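Local atomic coordinates of AB hydrolase-1 domain-containing protein (Streptococcus mutans, PDB entry 4L9A), a protein that probably hydrolyses carboxylic esters as a carboxylesterase of the alpha/beta hydrolase fold. Residues G40-V45 against S111-V116; I103-K108 against Q130-C135; G140-T145 against H268-S273; S80-V85 against Y198-R203. All blocks are in the same frame, centred on the assembly; numbering follows the deposited sequence.

Contact 1: residues G40-V45 against S111-V116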
loop_
_atom_site.group_PDB
_atom_site.type_symbol
_atom_site.label_atom_id
_atom_site.label_comp_id
_atom_site.label_asym_id
_atom_site.label_seq_id
_atom_site.Cartn_x
_atom_site.Cartn_y
_atom_site.Cartn_z
ATOM N N GLY A 40 19.417 3.123 -5.012
ATOM C CA GLY A 40 19.250 2.422 -6.271
ATOM C C GLY A 40 18.174 3.046 -7.133
ATOM O O GLY A 40 17.204 3.604 -6.619
ATOM N N ASN A 41 18.357 2.941 -8.447
ATOM C CA ASN A 41 17.470 3.549 -9.427
ATOM C C ASN A 41 17.098 2.503 -10.485
ATOM O O ASN A 41 17.984 1.866 -11.053
ATOM C CB ASN A 41 18.196 4.729 -10.077
ATOM C CG ASN A 41 17.255 5.707 -10.748
ATOM O OD1 ASN A 41 16.288 6.174 -10.144
ATOM N ND2 ASN A 41 17.541 6.032 -12.009
ATOM N N PRO A 42 15.789 2.304 -10.742
ATOM C CA PRO A 42 14.646 2.992 -10.131
ATOM C C PRO A 42 14.387 2.525 -8.708
ATOM O O PRO A 42 14.931 1.518 -8.256
ATOM C CB PRO A 42 13.469 2.564 -11.017
ATOM C CG PRO A 42 13.857 1.218 -11.520
ATOM C CD PRO A 42 15.350 1.329 -11.760
ATOM N N CYS A 43 13.554 3.272 -8.001
ATOM C CA CYS A 43 13.230 2.934 -6.625
ATOM C C CYS A 43 11.817 2.367 -6.531
ATOM O O CYS A 43 10.862 2.968 -7.036
ATOM C CB CYS A 43 13.370 4.174 -5.738
ATOM S SG CYS A 43 13.059 3.890 -3.983
ATOM N N PHE A 44 11.694 1.207 -5.898
ATOM C CA PHE A 44 10.377 0.675 -5.550
ATOM C C PHE A 44 9.848 1.306 -4.279
ATOM O O PHE A 44 10.398 1.105 -3.184
ATOM C CB PHE A 44 10.405 -0.848 -5.430
ATOM C CG PHE A 44 10.023 -1.558 -6.705
ATOM C CD1 PHE A 44 8.823 -2.250 -6.802
ATOM C CD2 PHE A 44 10.853 -1.510 -7.813
ATOM C CE1 PHE A 44 8.470 -2.900 -7.987
ATOM C CE2 PHE A 44 10.508 -2.152 -8.992
ATOM C CZ PHE A 44 9.317 -2.849 -9.075
ATOM N N VAL A 45 8.779 2.081 -4.439
ATOM C CA VAL A 45 8.145 2.782 -3.341
ATOM C C VAL A 45 6.918 1.992 -2.876
ATOM O O VAL A 45 6.029 1.680 -3.679
ATOM C CB VAL A 45 7.703 4.192 -3.781
ATOM C CG1 VAL A 45 6.940 4.878 -2.663
ATOM C CG2 VAL A 45 8.914 5.029 -4.239
ATOM N N SER A 111 13.900 7.916 -10.810
ATOM C CA SER A 111 12.680 7.253 -11.285
ATOM C C SER A 111 12.194 6.222 -10.267
ATOM O O SER A 111 12.964 5.768 -9.407
ATOM C CB SER A 111 12.917 6.598 -12.641
ATOM O OG SER A 111 13.940 5.625 -12.545
ATOM N N TYR A 112 10.918 5.856 -10.348
ATOM C CA TYR A 112 10.359 4.935 -9.373
ATOM C C TYR A 112 9.195 4.115 -9.920
ATOM O O TYR A 112 8.605 4.448 -10.952
ATOM C CB TYR A 112 9.882 5.711 -8.148
ATOM C CG TYR A 112 8.689 6.592 -8.430
ATOM C CD1 TYR A 112 8.837 7.814 -9.084
ATOM C CD2 TYR A 112 7.416 6.201 -8.054
ATOM C CE1 TYR A 112 7.740 8.627 -9.346
ATOM C CE2 TYR A 112 6.308 7.002 -8.309
ATOM C CZ TYR A 112 6.475 8.211 -8.958
ATOM O OH TYR A 112 5.374 9.004 -9.207
ATOM N N LEU A 113 8.890 3.036 -9.213
ATOM C CA LEU A 113 7.626 2.325 -9.372
ATOM C C LEU A 113 6.944 2.340 -8.018
ATOM O O LEU A 113 7.601 2.236 -6.982
ATOM C CB LEU A 113 7.845 0.883 -9.826
ATOM C CG LEU A 113 8.282 0.672 -11.275
ATOM C CD1 LEU A 113 9.783 0.864 -11.403
ATOM C CD2 LEU A 113 7.878 -0.720 -11.741
ATOM N N LEU A 114 5.630 2.512 -8.030
ATOM C CA LEU A 114 4.836 2.457 -6.815
ATOM C C LEU A 114 4.246 1.064 -6.670
ATOM O O LEU A 114 3.701 0.517 -7.632
ATOM C CB LEU A 114 3.702 3.475 -6.889
ATOM C CG LEU A 114 3.999 4.835 -6.268
ATOM C CD1 LEU A 114 2.985 5.884 -6.722
ATOM C CD2 LEU A 114 4.033 4.700 -4.752
ATOM N N CYS A 115 4.353 0.495 -5.473
ATOM C CA CYS A 115 3.745 -0.795 -5.171
ATOM C C CYS A 115 2.891 -0.593 -3.936
ATOM O O CYS A 115 3.398 -0.231 -2.877
ATOM C CB CYS A 115 4.819 -1.864 -4.915
ATOM S SG CYS A 115 4.161 -3.531 -4.495
ATOM N N VAL A 116 1.586 -0.791 -4.067
ATOM C CA VAL A 116 0.698 -0.489 -2.951
ATOM C C VAL A 116 -0.294 -1.604 -2.709
ATOM O O VAL A 116 -0.612 -2.399 -3.618
ATOM C CB VAL A 116 -0.077 0.835 -3.187
ATOM C CG1 VAL A 116 0.861 1.915 -3.689
ATOM C CG2 VAL A 116 -1.229 0.617 -4.204
#
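C43, F44 and V45 pair with Y112, L113 and L114 as neighbouring parallel strands of the central sheet, the short axes 4.7 Å apart and turned 29° from each other. The ladder runs C43 N to S111 O, L113 N to C43 O, V45 N to L113 O and C115 N to V45 O; the last is the shortest at 2.7 Å. Ahead of it, N41 carries the pairing on with its side chain: OD1 takes S111 N at 3.0 Å on a lone pair in the amide plane, and S111 OG adds a weak hydrogen bond to the same atom. The same OD1 also accepts from Q110 N. P42, preceded by a cis peptide, lays its ring beside L113, both pointing the same way, with CB 4.1 Å from L113 CD1. On this side of the sheet the F44 ring is covered by L113: CB sits over the ring centre in a CH-pi contact, 4.1 Å from the centroid, while CD2 reaches F44 CZ at 3.7 Å. The opposite side belongs to C43, V45, Y112 and L114. V45 CG1, anti to the backbone N (chi1 175°), lies 3.6 Å from L114 CD2, and CG2 approaches Y112 CB. Both faces are packed by helices, as in the three-layer alpha/beta hydrolase fold: V282, L285 and L286 of helix 275-287 meet F44 and L113, whereas helix 120-130 lies on Y112 and L114. Strand 71-75 bonds to the other edge of 43-47, and strand 134-141 to the other edge of 111-117.

Contact 2: residues I103-K108 against Q130-C135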
loop_
_atom_site.group_PDB
_atom_site.type_symbol
_atom_site.label_atom_id
_atom_site.label_comp_id
_atom_site.label_asym_id
_atom_site.label_seq_id
_atom_site.Cartn_x
_atom_site.Cartn_y
_atom_site.Cartn_z
ATOM N N ILE A 103 9.131 13.420 1.057
ATOM C CA ILE A 103 9.945 12.241 1.297
ATOM C C ILE A 103 10.641 11.832 0.001
ATOM O O ILE A 103 11.821 11.495 0.012
ATOM C CB ILE A 103 9.113 11.087 1.897
ATOM C CG1 ILE A 103 8.577 11.496 3.274
ATOM C CG2 ILE A 103 9.950 9.821 2.013
ATOM C CD1 ILE A 103 7.630 10.492 3.932
ATOM N N PHE A 104 9.928 11.891 -1.126
ATOM C CA PHE A 104 10.561 11.584 -2.403
ATOM C C PHE A 104 11.774 12.498 -2.615
ATOM O O PHE A 104 12.845 12.039 -3.004
ATOM C CB PHE A 104 9.593 11.745 -3.584
ATOM C CG PHE A 104 8.765 10.511 -3.883
ATOM C CD1 PHE A 104 8.363 9.659 -2.866
ATOM C CD2 PHE A 104 8.402 10.205 -5.191
ATOM C CE1 PHE A 104 7.606 8.525 -3.138
ATOM C CE2 PHE A 104 7.650 9.072 -5.472
ATOM C CZ PHE A 104 7.249 8.231 -4.441
ATOM N N GLU A 105 11.592 13.792 -2.371
ATOM C CA GLU A 105 12.656 14.774 -2.618
ATOM C C GLU A 105 13.841 14.598 -1.669
ATOM O O GLU A 105 14.944 15.062 -1.944
ATOM C CB GLU A 105 12.120 16.207 -2.522
ATOM C CG GLU A 105 10.998 16.517 -3.505
ATOM C CD GLU A 105 11.353 16.156 -4.939
ATOM O OE1 GLU A 105 12.381 16.665 -5.442
ATOM O OE2 GLU A 105 10.604 15.361 -5.555
ATOM N N HIS A 106 13.600 13.926 -0.552
ATOM C CA HIS A 106 14.629 13.680 0.446
ATOM C C HIS A 106 15.682 12.684 -0.043
ATOM O O HIS A 106 16.819 12.706 0.426
ATOM C CB HIS A 106 13.978 13.174 1.732
ATOM C CG HIS A 106 14.918 13.045 2.894
ATOM N ND1 HIS A 106 15.418 14.137 3.574
ATOM C CD2 HIS A 106 15.414 11.951 3.521
ATOM C CE1 HIS A 106 16.192 13.719 4.561
ATOM N NE2 HIS A 106 16.200 12.398 4.556
ATOM N N PHE A 107 15.311 11.820 -0.989
ATOM C CA PHE A 107 16.236 10.790 -1.483
ATOM C C PHE A 107 16.659 10.982 -2.938
ATOM O O PHE A 107 16.072 11.789 -3.659
ATOM C CB PHE A 107 15.649 9.394 -1.288
ATOM C CG PHE A 107 15.399 9.038 0.144
ATOM C CD1 PHE A 107 16.451 8.669 0.971
ATOM C CD2 PHE A 107 14.120 9.068 0.668
ATOM C CE1 PHE A 107 16.227 8.335 2.301
ATOM C CE2 PHE A 107 13.887 8.738 1.996
ATOM C CZ PHE A 107 14.954 8.379 2.817
ATOM N N LYS A 108 17.667 10.218 -3.366
ATOM C CA LYS A 108 18.358 10.484 -4.633
ATOM C C LYS A 108 17.701 9.913 -5.899
ATOM O O LYS A 108 17.924 10.427 -6.996
ATOM C CB LYS A 108 19.824 10.023 -4.556
ATOM C CG LYS A 108 20.684 10.811 -3.571
ATOM C CD LYS A 108 22.070 10.187 -3.423
ATOM C CE LYS A 108 23.088 11.195 -2.892
ATOM N NZ LYS A 108 22.644 11.794 -1.602
ATOM N N GLN A 130 1.434 13.928 -9.820
ATOM C CA GLN A 130 2.031 15.190 -9.359
ATOM C C GLN A 130 3.558 15.214 -9.250
ATOM O O GLN A 130 4.157 16.291 -9.245
ATOM C CB GLN A 130 1.457 15.594 -8.000
ATOM C CG GLN A 130 -0.045 15.744 -7.941
ATOM C CD GLN A 130 -0.512 16.105 -6.548
ATOM O OE1 GLN A 130 0.181 16.824 -5.816
ATOM N NE2 GLN A 130 -1.681 15.599 -6.163
ATOM N N SER A 131 4.181 14.046 -9.129
ATOM C CA SER A 131 5.621 13.962 -8.868
ATOM C C SER A 131 6.453 14.363 -10.072
ATOM O O SER A 131 6.193 13.913 -11.185
ATOM C CB SER A 131 6.002 12.538 -8.489
ATOM O OG SER A 131 5.764 11.658 -9.579
ATOM N N SER A 132 7.475 15.184 -9.853
ATOM C CA SER A 132 8.375 15.546 -10.948
ATOM C C SER A 132 9.349 14.410 -11.256
ATOM O O SER A 132 9.950 14.382 -12.322
ATOM C CB SER A 132 9.121 16.846 -10.645
ATOM O OG SER A 132 9.403 16.952 -9.262
ATOM N N LYS A 133 9.502 13.475 -10.320
ATOM C CA LYS A 133 10.260 12.255 -10.601
ATOM C C LYS A 133 9.440 11.357 -11.508
ATOM O O LYS A 133 8.207 11.401 -11.477
ATOM C CB LYS A 133 10.647 11.531 -9.310
ATOM C CG LYS A 133 11.749 12.282 -8.544
ATOM C CD LYS A 133 12.220 11.569 -7.287
ATOM C CE LYS A 133 13.262 12.435 -6.566
ATOM N NZ LYS A 133 14.091 11.684 -5.586
ATOM N N ALA A 134 10.122 10.548 -12.313
ATOM C CA ALA A 134 9.453 9.757 -13.335
ATOM C C ALA A 134 8.946 8.427 -12.805
ATOM O O ALA A 134 9.714 7.605 -12.306
ATOM C CB ALA A 134 10.370 9.527 -14.529
ATOM N N CYS A 135 7.644 8.211 -12.944
ATOM C CA CYS A 135 7.048 6.942 -12.573
ATOM C C CYS A 135 7.154 5.950 -13.724
ATOM O O CYS A 135 6.708 6.233 -14.837
ATOM C CB CYS A 135 5.589 7.149 -12.187
ATOM S SG CYS A 135 4.803 5.665 -11.579
HETATM O O HOH W 1 15.502 14.685 -5.124
#
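K133 NZ is the donor that ties these two segments, bonded to F107 O at 2.8 Å and to F104 O at 2.9 Å. It stands above the plane of each carbonyl, 43° out for F107 and 45° out for F104. A third carbonyl, F109 O, grips the same ammonium, and the F109 ring adds a cation-pi contact. The lysine reaches this pocket of oxygens through a chain extended beyond CG, bringing CE 3.6 Å from F104 O. F104 O is itself shared: F107 N donates from the opposite face of its plane, at 3.2 Å. These carbonyls lie at and just beyond the C-terminal end of helix 93-106, where the partial negative charge of a helix end would probably stabilise the ammonium. K133 belongs to the turn that leads from helix 120-130 into strand 134-141, the second half of the beta-alpha-beta crossover that starts with strand 111-117. Farther out, the bent E105 side chain runs alongside K133 with the opposite sense; its OE2 stays 5.1 Å from NZ, opposite charges near but not touching. Water 1 donates to E105 O and bonds weakly to NZ. F104 is set by edge-to-face contacts with Y112 and F109.

Contact 3: residues G140-T145 against H268-S273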
loop_
_atom_site.group_PDB
_atom_site.type_symbol
_atom_site.label_atom_id
_atom_site.label_comp_id
_atom_site.label_asym_id
_atom_site.label_seq_id
_atom_site.Cartn_x
_atom_site.Cartn_y
_atom_site.Cartn_z
ATOM N N GLY A 140 -0.314 -2.836 -8.186
ATOM C CA GLY A 140 -1.348 -2.727 -7.176
ATOM C C GLY A 140 -1.845 -4.075 -6.705
ATOM O O GLY A 140 -2.242 -4.916 -7.506
ATOM N N LEU A 141 -1.807 -4.281 -5.398
ATOM C CA LEU A 141 -2.392 -5.463 -4.799
ATOM C C LEU A 141 -3.754 -5.074 -4.232
ATOM O O LEU A 141 -3.832 -4.419 -3.196
ATOM C CB LEU A 141 -1.479 -6.024 -3.702
ATOM C CG LEU A 141 -0.063 -6.449 -4.119
ATOM C CD1 LEU A 141 -0.026 -7.134 -5.487
ATOM C CD2 LEU A 141 0.898 -5.253 -4.094
ATOM N N GLU A 142 -4.825 -5.463 -4.932
ATOM C CA GLU A 142 -6.187 -5.032 -4.589
ATOM C C GLU A 142 -6.278 -3.576 -4.112
ATOM O O GLU A 142 -6.784 -3.280 -3.021
ATOM C CB GLU A 142 -6.839 -6.012 -3.596
ATOM C CG GLU A 142 -7.199 -7.341 -4.302
ATOM C CD GLU A 142 -8.164 -8.218 -3.531
ATOM O OE1 GLU A 142 -8.563 -7.863 -2.395
ATOM O OE2 GLU A 142 -8.512 -9.290 -4.072
ATOM N N PRO A 143 -5.764 -2.655 -4.932
ATOM C CA PRO A 143 -5.862 -1.236 -4.575
ATOM C C PRO A 143 -7.326 -0.825 -4.460
ATOM O O PRO A 143 -8.161 -1.291 -5.243
ATOM C CB PRO A 143 -5.188 -0.525 -5.753
ATOM C CG PRO A 143 -5.334 -1.487 -6.904
ATOM C CD PRO A 143 -5.228 -2.864 -6.287
ATOM N N THR A 144 -7.633 0.022 -3.484
ATOM C CA THR A 144 -9.007 0.397 -3.203
ATOM C C THR A 144 -9.580 1.254 -4.333
ATOM O O THR A 144 -9.023 2.309 -4.649
ATOM C CB THR A 144 -9.104 1.144 -1.850
ATOM O OG1 THR A 144 -8.398 0.397 -0.846
ATOM C CG2 THR A 144 -10.565 1.292 -1.428
ATOM N N THR A 145 -10.672 0.796 -4.953
ATOM C CA THR A 145 -11.333 1.569 -6.008
ATOM C C THR A 145 -12.365 2.539 -5.446
ATOM O O THR A 145 -12.918 2.329 -4.357
ATOM C CB THR A 145 -12.076 0.680 -7.022
ATOM O OG1 THR A 145 -13.058 -0.113 -6.334
ATOM C CG2 THR A 145 -11.105 -0.220 -7.785
ATOM N N HIS A 268 -7.368 -11.019 0.599
ATOM C CA HIS A 268 -7.063 -9.632 0.272
ATOM C C HIS A 268 -5.560 -9.320 0.296
ATOM O O HIS A 268 -5.114 -8.318 -0.271
ATOM C CB HIS A 268 -7.812 -8.749 1.276
ATOM C CG HIS A 268 -7.693 -7.273 1.037
ATOM N ND1 HIS A 268 -7.879 -6.688 -0.199
ATOM C CD2 HIS A 268 -7.470 -6.250 1.900
ATOM C CE1 HIS A 268 -7.751 -5.378 -0.090
ATOM N NE2 HIS A 268 -7.511 -5.084 1.178
ATOM N N TYR A 269 -4.781 -10.182 0.946
ATOM C CA TYR A 269 -3.378 -9.871 1.213
ATOM C C TYR A 269 -2.431 -10.531 0.217
ATOM O O TYR A 269 -1.588 -11.359 0.580
ATOM C CB TYR A 269 -3.015 -10.223 2.668
ATOM C CG TYR A 269 -3.615 -9.248 3.666
ATOM C CD1 TYR A 269 -4.947 -9.353 4.064
ATOM C CD2 TYR A 269 -2.855 -8.204 4.190
ATOM C CE1 TYR A 269 -5.502 -8.445 4.973
ATOM C CE2 TYR A 269 -3.398 -7.299 5.097
ATOM C CZ TYR A 269 -4.718 -7.427 5.481
ATOM O OH TYR A 269 -5.248 -6.524 6.371
ATOM N N LEU A 270 -2.567 -10.136 -1.044
ATOM C CA LEU A 270 -1.850 -10.792 -2.132
ATOM C C LEU A 270 -0.357 -10.497 -2.060
ATOM O O LEU A 270 0.462 -11.299 -2.505
ATOM C CB LEU A 270 -2.437 -10.373 -3.489
ATOM C CG LEU A 270 -3.934 -10.669 -3.606
ATOM C CD1 LEU A 270 -4.476 -10.297 -5.006
ATOM C CD2 LEU A 270 -4.220 -12.139 -3.288
ATOM N N HIS A 271 -0.005 -9.348 -1.489
ATOM C CA HIS A 271 1.408 -9.006 -1.300
ATOM C C HIS A 271 2.102 -9.907 -0.288
ATOM O O HIS A 271 3.327 -9.939 -0.231
ATOM C CB HIS A 271 1.585 -7.546 -0.891
ATOM C CG HIS A 271 0.889 -7.193 0.383
ATOM N ND1 HIS A 271 -0.473 -7.305 0.537
ATOM C CD2 HIS A 271 1.368 -6.725 1.561
ATOM C CE1 HIS A 271 -0.809 -6.922 1.757
ATOM N NE2 HIS A 271 0.290 -6.568 2.399
ATOM N N TRP A 272 1.325 -10.642 0.500
ATOM C CA TRP A 272 1.888 -11.669 1.371
ATOM C C TRP A 272 2.052 -13.021 0.684
ATOM O O TRP A 272 3.059 -13.706 0.879
ATOM C CB TRP A 272 0.988 -11.886 2.583
ATOM C CG TRP A 272 0.954 -10.739 3.539
ATOM C CD1 TRP A 272 1.667 -9.573 3.464
ATOM C CD2 TRP A 272 0.154 -10.650 4.726
ATOM N NE1 TRP A 272 1.353 -8.761 4.531
ATOM C CE2 TRP A 272 0.430 -9.398 5.320
ATOM C CE3 TRP A 272 -0.772 -11.509 5.340
ATOM C CZ2 TRP A 272 -0.177 -8.988 6.513
ATOM C CZ3 TRP A 272 -1.369 -11.101 6.525
ATOM C CH2 TRP A 272 -1.075 -9.844 7.092
ATOM N N SER A 273 1.044 -13.413 -0.096
ATOM C CA SER A 273 0.911 -14.801 -0.548
ATOM C C SER A 273 1.225 -15.054 -2.032
ATOM O O SER A 273 1.433 -16.202 -2.443
ATOM C CB SER A 273 -0.516 -15.295 -0.265
ATOM O OG SER A 273 -1.464 -14.479 -0.941
#
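H268, in the loop after strand 260-263, and E142, just past strand 134-141, form a His-carboxylate pair. H268 follows the last strand, where the catalytic histidine of alpha/beta hydrolases usually sits; an acid after strand 134-141 is a less common position, known in some members, so the pair is consistent with a part in the active site. H268 ND1 donates to E142 OE1 at 2.6 Å, nearly straight at 173°. The oxygen lies in the plane of the imidazole but is met on its anti side, somewhat out of the carboxylate plane, the two planes being 44° apart. CG of H268 is anti to the backbone N (chi1 -176°), on the side of E142, and ND1 comes 3.6 Å from E142 CB. Further bonds fix the carboxylate: R243 NH2 makes a salt bridge to OE1, and E240 N donates to OE2, so both oxygens are held and the group's rotation is set. Beside the polar pair the contact is apolar. L270 crosses E142 at about a right angle, its CD1 4.1 Å from E142 CG. L141 CG packs 3.8 Å from H271 CB, and CB of L141 and L270 come within 4.5 Å. W272 CD1 lies over the rim of the H271 imidazole face. Y269 occupies the N-cap position of the short helix 270-273. L141 pairs with V116 and with S118 just past strand 111-117; E142 pairs with F238 of strand 235-239, while helix 171-185 packs against Y269 and W272.

Contact 4: residues S80-V85 against Y198-R203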
loop_
_atom_site.group_PDB
_atom_site.type_symbol
_atom_site.label_atom_id
_atom_site.label_comp_id
_atom_site.label_asym_id
_atom_site.label_seq_id
_atom_site.Cartn_x
_atom_site.Cartn_y
_atom_site.Cartn_z
ATOM N N SER A 80 0.320 4.233 12.080
ATOM C CA SER A 80 0.599 2.864 11.675
ATOM C C SER A 80 2.067 2.532 11.826
ATOM O O SER A 80 2.924 3.413 11.725
ATOM C CB SER A 80 0.189 2.645 10.217
ATOM O OG SER A 80 1.185 3.150 9.356
ATOM N N GLY A 81 2.363 1.257 12.041
ATOM C CA GLY A 81 3.741 0.823 12.076
ATOM C C GLY A 81 4.532 1.664 13.061
ATOM O O GLY A 81 4.113 1.838 14.201
ATOM N N TYR A 82 5.668 2.199 12.629
ATOM C CA TYR A 82 6.498 2.956 13.553
ATOM C C TYR A 82 6.391 4.461 13.325
ATOM O O TYR A 82 7.126 5.229 13.939
ATOM C CB TYR A 82 7.959 2.494 13.493
ATOM C CG TYR A 82 8.152 1.049 13.906
ATOM C CD1 TYR A 82 8.214 0.686 15.251
ATOM C CD2 TYR A 82 8.281 0.050 12.952
ATOM C CE1 TYR A 82 8.386 -0.636 15.629
ATOM C CE2 TYR A 82 8.462 -1.275 13.325
ATOM C CZ TYR A 82 8.507 -1.613 14.662
ATOM O OH TYR A 82 8.679 -2.942 15.024
ATOM N N SER A 83 5.498 4.900 12.440
ATOM C CA SER A 83 5.253 6.344 12.362
ATOM C C SER A 83 4.546 6.806 13.630
ATOM O O SER A 83 3.944 5.998 14.332
ATOM C CB SER A 83 4.467 6.728 11.110
ATOM O OG SER A 83 5.342 6.831 9.990
ATOM N N PRO A 84 4.626 8.107 13.939
ATOM C CA PRO A 84 4.019 8.585 15.184
ATOM C C PRO A 84 2.490 8.495 15.162
ATOM O O PRO A 84 1.855 8.477 14.089
ATOM C CB PRO A 84 4.450 10.059 15.247
ATOM C CG PRO A 84 5.671 10.153 14.368
ATOM C CD PRO A 84 5.371 9.170 13.242
ATOM N N VAL A 85 1.895 8.420 16.345
ATOM C CA VAL A 85 0.452 8.580 16.433
ATOM C C VAL A 85 0.121 10.064 16.590
ATOM O O VAL A 85 0.837 10.807 17.272
ATOM C CB VAL A 85 -0.184 7.738 17.561
ATOM C CG1 VAL A 85 0.101 6.245 17.343
ATOM C CG2 VAL A 85 0.315 8.181 18.912
ATOM N N TYR A 198 2.996 -4.176 14.553
ATOM C CA TYR A 198 1.584 -4.065 14.900
ATOM C C TYR A 198 1.413 -3.722 16.375
ATOM O O TYR A 198 0.686 -2.792 16.733
ATOM C CB TYR A 198 0.868 -5.389 14.610
ATOM C CG TYR A 198 -0.619 -5.343 14.871
ATOM C CD1 TYR A 198 -1.119 -5.451 16.156
ATOM C CD2 TYR A 198 -1.520 -5.180 13.826
ATOM C CE1 TYR A 198 -2.476 -5.403 16.396
ATOM C CE2 TYR A 198 -2.873 -5.131 14.053
ATOM C CZ TYR A 198 -3.347 -5.245 15.337
ATOM O OH TYR A 198 -4.696 -5.200 15.574
ATOM N N ASP A 199 2.061 -4.502 17.229
ATOM C CA ASP A 199 1.882 -4.380 18.667
ATOM C C ASP A 199 2.459 -3.049 19.190
ATOM O O ASP A 199 1.938 -2.463 20.141
ATOM C CB ASP A 199 2.534 -5.560 19.393
ATOM C CG ASP A 199 1.824 -6.887 19.129
ATOM O OD1 ASP A 199 0.641 -6.877 18.724
ATOM O OD2 ASP A 199 2.450 -7.947 19.350
ATOM N N TYR A 200 3.547 -2.590 18.578
ATOM C CA TYR A 200 4.145 -1.316 18.967
ATOM C C TYR A 200 3.165 -0.207 18.610
ATOM O O TYR A 200 2.865 0.655 19.426
ATOM C CB TYR A 200 5.464 -1.105 18.235
ATOM C CG TYR A 200 6.001 0.307 18.307
ATOM C CD1 TYR A 200 5.667 1.249 17.337
ATOM C CD2 TYR A 200 6.850 0.696 19.341
ATOM C CE1 TYR A 200 6.163 2.537 17.393
ATOM C CE2 TYR A 200 7.350 1.983 19.411
ATOM C CZ TYR A 200 7.009 2.895 18.438
ATOM O OH TYR A 200 7.506 4.172 18.510
ATOM N N CYS A 201 2.657 -0.250 17.383
ATOM C CA CYS A 201 1.662 0.720 16.937
ATOM C C CYS A 201 0.429 0.752 17.860
ATOM O O CYS A 201 -0.007 1.820 18.311
ATOM C CB CYS A 201 1.227 0.401 15.504
ATOM S SG CYS A 201 -0.005 1.546 14.890
ATOM N N GLN A 202 -0.142 -0.417 18.136
ATOM C CA GLN A 202 -1.336 -0.477 18.980
ATOM C C GLN A 202 -1.070 0.061 20.379
ATOM O O GLN A 202 -1.917 0.725 20.982
ATOM C CB GLN A 202 -1.870 -1.905 19.077
ATOM C CG GLN A 202 -3.032 -2.046 20.080
ATOM C CD GLN A 202 -4.312 -1.388 19.575
ATOM O OE1 GLN A 202 -4.614 -0.233 19.898
ATOM N NE2 GLN A 202 -5.068 -2.124 18.772
ATOM N N ARG A 203 0.115 -0.231 20.894
ATOM C CA ARG A 203 0.514 0.296 22.187
ATOM C C ARG A 203 0.508 1.832 22.177
ATOM O O ARG A 203 -0.077 2.457 23.063
ATOM C CB ARG A 203 1.887 -0.253 22.569
ATOM C CG ARG A 203 2.414 0.244 23.903
ATOM C CD ARG A 203 3.618 -0.574 24.362
ATOM N NE ARG A 203 4.687 -0.664 23.360
ATOM C CZ ARG A 203 4.937 -1.743 22.616
ATOM N NH1 ARG A 203 4.197 -2.837 22.749
ATOM N NH2 ARG A 203 5.933 -1.730 21.737
HETATM O O HOH W 2 6.909 5.808 16.488
#
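Y82 O accepts from water 2 at 2.6 Å, and the same water bonds to Y200 OH at 2.7 Å, bridging the loop to the helix. The loop portion is a type II' beta turn from S80 to S83, closed by S83 N to S80 O and carrying G81 at positive phi. It follows strand 71-75 and lies against helix 188-206, one of the helices inserted between strands 134-141 and 235-239, where alpha/beta hydrolases commonly carry a cap. The Y200 ring is met in two ways. Y82 CD1 lies over one face, offset toward the rim and 3.3 Å from Y200 CD1; the rings are oblique, centroids 4.9 Å apart and planes at 41°. At the ring edge, near its plane, G81 O comes 3.5 Å from Y200 CD1. The turn has further ties outside the helix: Y82 N donates to D76 OD2, S80 OG bonds to A77 O, and the Y82 ring also meets that of Y34. C201 packs against the turn, with CB 3.5 Å from G81 O. Its SG, anti to the backbone N (chi1 180°), ends 3.5 Å from S80 CA.

Overall arrangement
Contacts 1, 3 and 4 are buried and contact 2 only partly so; contact 4 joins a loop to a helix of the inserted region. Contacts 1 to 3 share the central sheet: strand 111-117 serves contact 1, strand 134-141 serves contacts 2 and 3, and the two strands are neighbours. Contacts 1 and 2 touch through Y112 and its bonds to S131 and A134; V116 O and L141 N join contact 1 to contact 3. Contact 4 touches none of them. The chemistry follows the place: backbone ladder and apolar packing in the sheet, a lysine on carbonyls at a helix end, a histidine-carboxylate bond beyond the strand ends, and tyrosines with a water between the loop and the inserted helix.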